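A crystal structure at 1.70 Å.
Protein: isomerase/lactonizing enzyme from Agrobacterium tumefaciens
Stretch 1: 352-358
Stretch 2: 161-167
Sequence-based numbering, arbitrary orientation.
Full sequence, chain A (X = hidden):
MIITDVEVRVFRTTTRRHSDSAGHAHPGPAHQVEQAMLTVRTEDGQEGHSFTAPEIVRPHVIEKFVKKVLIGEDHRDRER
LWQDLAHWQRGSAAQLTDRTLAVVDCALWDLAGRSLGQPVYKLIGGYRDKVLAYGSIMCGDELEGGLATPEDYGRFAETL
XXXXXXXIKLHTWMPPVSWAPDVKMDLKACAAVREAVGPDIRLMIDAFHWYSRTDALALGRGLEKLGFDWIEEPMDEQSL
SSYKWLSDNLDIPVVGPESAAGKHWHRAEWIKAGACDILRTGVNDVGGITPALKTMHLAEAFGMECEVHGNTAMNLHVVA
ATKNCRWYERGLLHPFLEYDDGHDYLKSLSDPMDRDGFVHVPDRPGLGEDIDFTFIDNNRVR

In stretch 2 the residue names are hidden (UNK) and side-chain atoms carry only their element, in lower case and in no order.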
ATOM      1  N   PRO A 352       9.531  -9.392  -7.634  1.00 14.63           N
ATOM      2  CA  PRO A 352      10.546 -10.392  -7.282  1.00 14.61           C
ATOM      3  C   PRO A 352      11.664  -9.717  -6.494  1.00 15.64           C
ATOM      4  O   PRO A 352      12.078  -8.607  -6.832  1.00 14.99           O
ATOM      5  CB  PRO A 352      11.055 -10.880  -8.640  1.00 16.40           C
ATOM      6  CG  PRO A 352      10.026 -10.429  -9.624  1.00 19.23           C
ATOM      7  CD  PRO A 352       9.537  -9.126  -9.080  1.00 16.11           C
HETATM    8  N   MSE A 353      12.165 -10.380  -5.457  1.00 15.54           N
HETATM    9  CA  MSE A 353      13.238  -9.796  -4.660  1.00 14.98           C
HETATM   10  C   MSE A 353      14.461 -10.712  -4.620  1.00 15.41           C
HETATM   11  O   MSE A 353      14.332 -11.916  -4.373  1.00 15.50           O
HETATM   12  CB  MSE A 353      12.747  -9.523  -3.235  1.00 14.16           C
HETATM   13  CG  MSE A 353      13.746  -8.746  -2.385  1.00 14.50           C
HETATM   14 SE   MSE A 353      13.126  -8.385  -0.594  1.00 17.77          SE
HETATM   15  CE  MSE A 353      13.534 -10.111   0.199  1.00 14.24           C
ATOM     16  N   ASP A 354      15.648 -10.155  -4.865  1.00 16.04           N
ATOM     17  CA  ASP A 354      16.850 -10.980  -4.826  1.00 15.88           C
ATOM     18  C   ASP A 354      17.284 -11.274  -3.394  1.00 17.13           C
ATOM     19  O   ASP A 354      16.639 -10.843  -2.433  1.00 15.82           O
ATOM     20  CB  ASP A 354      18.010 -10.353  -5.627  1.00 15.70           C
ATOM     21  CG  ASP A 354      18.459  -9.001  -5.093  1.00 16.33           C
ATOM     22  OD1 ASP A 354      18.428  -8.780  -3.866  1.00 15.74           O
ATOM     23  OD2 ASP A 354      18.877  -8.160  -5.919  1.00 18.38           O
ATOM     24  N   ARG A 355      18.375 -12.022  -3.256  1.00 18.78           N
ATOM     25  CA  ARG A 355      18.879 -12.407  -1.946  1.00 18.75           C
ATOM     26  C   ARG A 355      19.521 -11.265  -1.172  1.00 18.74           C
ATOM     27  O   ARG A 355      19.895 -11.436  -0.012  1.00 18.12           O
ATOM     28  CB  ARG A 355      19.887 -13.551  -2.095  1.00 22.95           C
ATOM     29  CG  ARG A 355      19.335 -14.770  -2.816  1.00 27.49           C
ATOM     30  CD  ARG A 355      18.204 -15.405  -2.031  1.00 31.41           C
ATOM     31  NE  ARG A 355      18.648 -15.866  -0.719  1.00 35.04           N
ATOM     32  CZ  ARG A 355      17.861 -16.462   0.170  1.00 36.34           C
ATOM     33  NH1 ARG A 355      16.581 -16.671  -0.110  1.00 37.15           N
ATOM     34  NH2 ARG A 355      18.353 -16.845   1.341  1.00 36.85           N
ATOM     35  N   ASP A 356      19.652 -10.103  -1.811  1.00 18.35           N
ATOM     36  CA  ASP A 356      20.253  -8.941  -1.165  1.00 19.33           C
ATOM     37  C   ASP A 356      19.206  -7.939  -0.679  1.00 18.35           C
ATOM     38  O   ASP A 356      19.547  -6.889  -0.135  1.00 19.28           O
ATOM     39  CB  ASP A 356      21.228  -8.255  -2.127  1.00 22.30           C
ATOM     40  CG  ASP A 356      22.499  -9.060  -2.340  1.00 26.86           C
ATOM     41  OD1 ASP A 356      23.182  -8.842  -3.364  1.00 28.67           O
ATOM     42  OD2 ASP A 356      22.824  -9.903  -1.477  1.00 28.00           O
ATOM     43  N   GLY A 357      17.932  -8.264  -0.878  1.00 17.05           N
ATOM     44  CA  GLY A 357      16.871  -7.379  -0.426  1.00 15.71           C
ATOM     45  C   GLY A 357      16.389  -6.355  -1.440  1.00 15.71           C
ATOM     46  O   GLY A 357      15.682  -5.413  -1.076  1.00 15.45           O
ATOM     47  N   PHE A 358      16.769  -6.520  -2.703  1.00 14.33           N
ATOM     48  CA  PHE A 358      16.333  -5.594  -3.741  1.00 14.16           C
ATOM     49  C   PHE A 358      15.219  -6.183  -4.598  1.00 14.95           C
ATOM     50  O   PHE A 358      15.339  -7.302  -5.098  1.00 14.09           O
ATOM     51  CB  PHE A 358      17.488  -5.217  -4.677  1.00 15.90           C
ATOM     52  CG  PHE A 358      18.462  -4.235  -4.092  1.00 17.43           C
ATOM     53  CD1 PHE A 358      19.571  -4.675  -3.381  1.00 18.12           C
ATOM     54  CD2 PHE A 358      18.273  -2.867  -4.264  1.00 18.63           C
ATOM     55  CE1 PHE A 358      20.482  -3.771  -2.848  1.00 19.66           C
ATOM     56  CE2 PHE A 358      19.182  -1.950  -3.734  1.00 18.75           C
ATOM     57  CZ  PHE A 358      20.288  -2.407  -3.026  1.00 19.77           C
ATOM     58  N   UNK A 161      15.493 -11.658   7.846  1.00 15.73           N
ATOM     59  CA  UNK A 161      16.853 -11.181   7.623  1.00 16.47           C
ATOM     60  C   UNK A 161      17.575 -12.210   6.758  1.00 17.59           C
ATOM     61  O   UNK A 161      18.318 -11.858   5.843  1.00 16.06           O
ATOM     62  c   UNK A 161      17.610 -10.986   8.959  1.00 17.66           C
ATOM     63  c   UNK A 161      19.087 -10.730   8.698  1.00 18.97           C
ATOM     64  c   UNK A 161      17.010  -9.805   9.720  1.00 19.96           C
ATOM     65  N   UNK A 162      17.340 -13.485   7.045  1.00 16.61           N
ATOM     66  CA  UNK A 162      17.956 -14.560   6.275  1.00 19.90           C
ATOM     67  C   UNK A 162      17.523 -14.463   4.809  1.00 18.82           C
ATOM     68  O   UNK A 162      18.320 -14.710   3.901  1.00 17.58           O
ATOM     69  c   UNK A 162      17.744 -18.421   6.817  1.00 37.02           C
ATOM     70  c   UNK A 162      18.376 -19.629   6.140  1.00 40.23           C
ATOM     71  c   UNK A 162      17.548 -15.918   6.854  1.00 23.47           C
ATOM     72  c   UNK A 162      18.182 -17.116   6.161  1.00 30.73           C
ATOM     73  n   UNK A 162      18.002 -19.724   4.701  1.00 43.54           N
ATOM     74  N   UNK A 163      16.262 -14.098   4.587  1.00 16.32           N
ATOM     75  CA  UNK A 163      15.715 -13.958   3.236  1.00 15.17           C
ATOM     76  C   UNK A 163      16.393 -12.830   2.462  1.00 15.34           C
ATOM     77  O   UNK A 163      16.435 -12.851   1.232  1.00 14.17           O
ATOM     78  n   UNK A 163      14.781 -13.095  -1.118  1.00 15.28           N
ATOM     79  n   UNK A 163      12.884 -13.337  -2.383  1.00 16.73           N
ATOM     80  n   UNK A 163      12.983 -14.277  -0.285  1.00 15.42           N
ATOM     81  c   UNK A 163      14.206 -13.694   3.299  1.00 14.63           C
ATOM     82  c   UNK A 163      13.552 -13.572  -1.261  1.00 16.04           C
ATOM     83  c   UNK A 163      13.556 -13.397   1.952  1.00 14.70           C
ATOM     84  c   UNK A 163      13.618 -14.583   0.998  1.00 15.60           C
ATOM     85  N   UNK A 164      16.908 -11.838   3.181  1.00 15.02           N
ATOM     86  CA  UNK A 164      17.587 -10.741   2.516  1.00 14.62           C
ATOM     87  C   UNK A 164      17.071  -9.349   2.827  1.00 13.39           C
ATOM     88  O   UNK A 164      17.690  -8.366   2.433  1.00 14.55           O
ATOM     89  N   UNK A 165      15.943  -9.259   3.525  1.00 13.86           N
ATOM     90  CA  UNK A 165      15.375  -7.958   3.873  1.00 12.60           C
ATOM     91  C   UNK A 165      16.356  -7.146   4.714  1.00 13.12           C
ATOM     92  O   UNK A 165      16.896  -7.652   5.697  1.00 12.58           O
ATOM     93  c   UNK A 165      12.909  -8.640   3.826  1.00 14.17           C
ATOM     94  c   UNK A 165      12.233  -7.780   2.961  1.00 12.33           C
ATOM     95  c   UNK A 165      14.071  -8.145   4.658  1.00 13.23           C
ATOM     96  c   UNK A 165      12.476  -9.965   3.908  1.00 14.21           C
ATOM     97  c   UNK A 165      11.151  -8.222   2.202  1.00 14.53           C
ATOM     98  c   UNK A 165      10.736  -9.540   2.298  1.00 14.35           C
ATOM     99  o   UNK A 165       9.666  -9.968   1.548  1.00 14.96           O
ATOM    100  c   UNK A 165      11.391 -10.420   3.146  1.00 14.78           C
ATOM    101  N   UNK A 166      16.581  -5.892   4.325  1.00 11.50           N
ATOM    102  CA  UNK A 166      17.486  -5.008   5.058  1.00 14.02           C
ATOM    103  C   UNK A 166      16.707  -4.139   6.046  1.00 14.23           C
ATOM    104  O   UNK A 166      17.290  -3.429   6.869  1.00 13.81           O
ATOM    105  c   UNK A 166      18.264  -4.118   4.086  1.00 16.82           C
ATOM    106  n   UNK A 166      21.316  -5.716   1.172  1.00 32.91           N
ATOM    107  c   UNK A 166      19.360  -4.843   3.305  1.00 21.18           C
ATOM    108  c   UNK A 166      20.075  -3.878   2.366  1.00 27.72           C
ATOM    109  c   UNK A 166      21.417  -4.421   1.889  1.00 31.86           C
ATOM    110  N   UNK A 167      15.385  -4.206   5.954  1.00 13.97           N
ATOM    111  CA  UNK A 167      14.523  -3.446   6.842  1.00 12.62           C
ATOM    112  C   UNK A 167      13.326  -4.304   7.205  1.00 12.68           C
ATOM    113  O   UNK A 167      12.934  -5.169   6.429  1.00 12.70           O
TER
HETATM  114  O   HOH W   1      15.874 -17.656   2.890  1.00 15.42           O
HETATM  115  O   HOH W   2      19.939 -13.502   1.803  1.00 23.42           O
HETATM  116  O   HOH W   3      15.934  -4.743   1.826  1.00 13.27           O

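Position 161 carries three side-chain carbons, one bonded to CA and bearing the other two, all out of reach of stretch 1. This beta-branched side chain is valine; Val 161 lies in the helix, and its O accepts a weak hydrogen bond from N of position 164.

Position 162 has four carbons in a row ending in a nitrogen, which lies 4.4 Å from Arg 355 NH2. This is lysine. The CA-to-CB bond of Lys 162 points away from stretch 1, but the long, flexible chain leaves its ammonium among exposed groups and water. Water 1 bridges the two like charges from the side, accepting from Arg 355 NH2 and weakly from Lys 162 NZ.

At position 163, three carbons lead to a nitrogen and then to a carbon carrying two more nitrogens, one 2.8 Å from Met 353 O and the other 3.2 Å from Asp 354 O: arginine. Its length lets it reach stretch 1 although CA-to-CB points away, and its planar, many-donor head suits a pair of carbonyls. Arg 163 NH2 donates to Met 353 O, nearly straight at 172°, and Arg 163 NH1 to Asp 354 O. The selenomethionine methyl, Met 353 CE, covers one face of the guanidinium.

Position 164 has no side-chain atoms, and its CA lies 3.5 Å from Arg 355 O. It is glycine. Gly 164 ends the helix in a Schellman motif with a phi of 125°, and a CB on Gly 164 would lie 2.6 Å from Arg 355 O. A CB on Gly 357 would sit 2.4 Å from Gly 164 O. With no side chain on either residue, Gly 164 CA and Gly 357 CA come to 4.5 Å.

Position 165 shows one carbon, then a six-carbon ring bearing an oxygen, with Met 353 CE 3.5 Å from the ring centroid: tyrosine. The flat ring of Tyr 165 offers its face to this methyl in a CH-pi contact, while its hydroxyl is bonded elsewhere in the structure.

Position 166 again has four carbons ending in a nitrogen, here 2.5 Å from Asp 356 O, hence lysine. CA-to-CB points sideways, but the chain's length brings the terminal donor nearer, and Lys 166 NZ donates a very short hydrogen bond to Asp 356 O. Water 3 joins Lys 166 N to Gly 357 O.

Position 167 has no side-chain atoms and makes no contact with stretch 1; it is glycine.

The contact fits a helix end against a type I turn, Asp 354 to Gly 357. Asp 354 OD1 steadies that turn by accepting from the N atoms of Asp 356 and Phe 358. Met 353 fills the space beside Tyr 165 and Arg 163, and two basic side chains, Arg 163 and Lys 166, donate to the backbone carbonyls of Met 353, Asp 354 and Asp 356.

Stretch 2 161-167: VKRGYKG
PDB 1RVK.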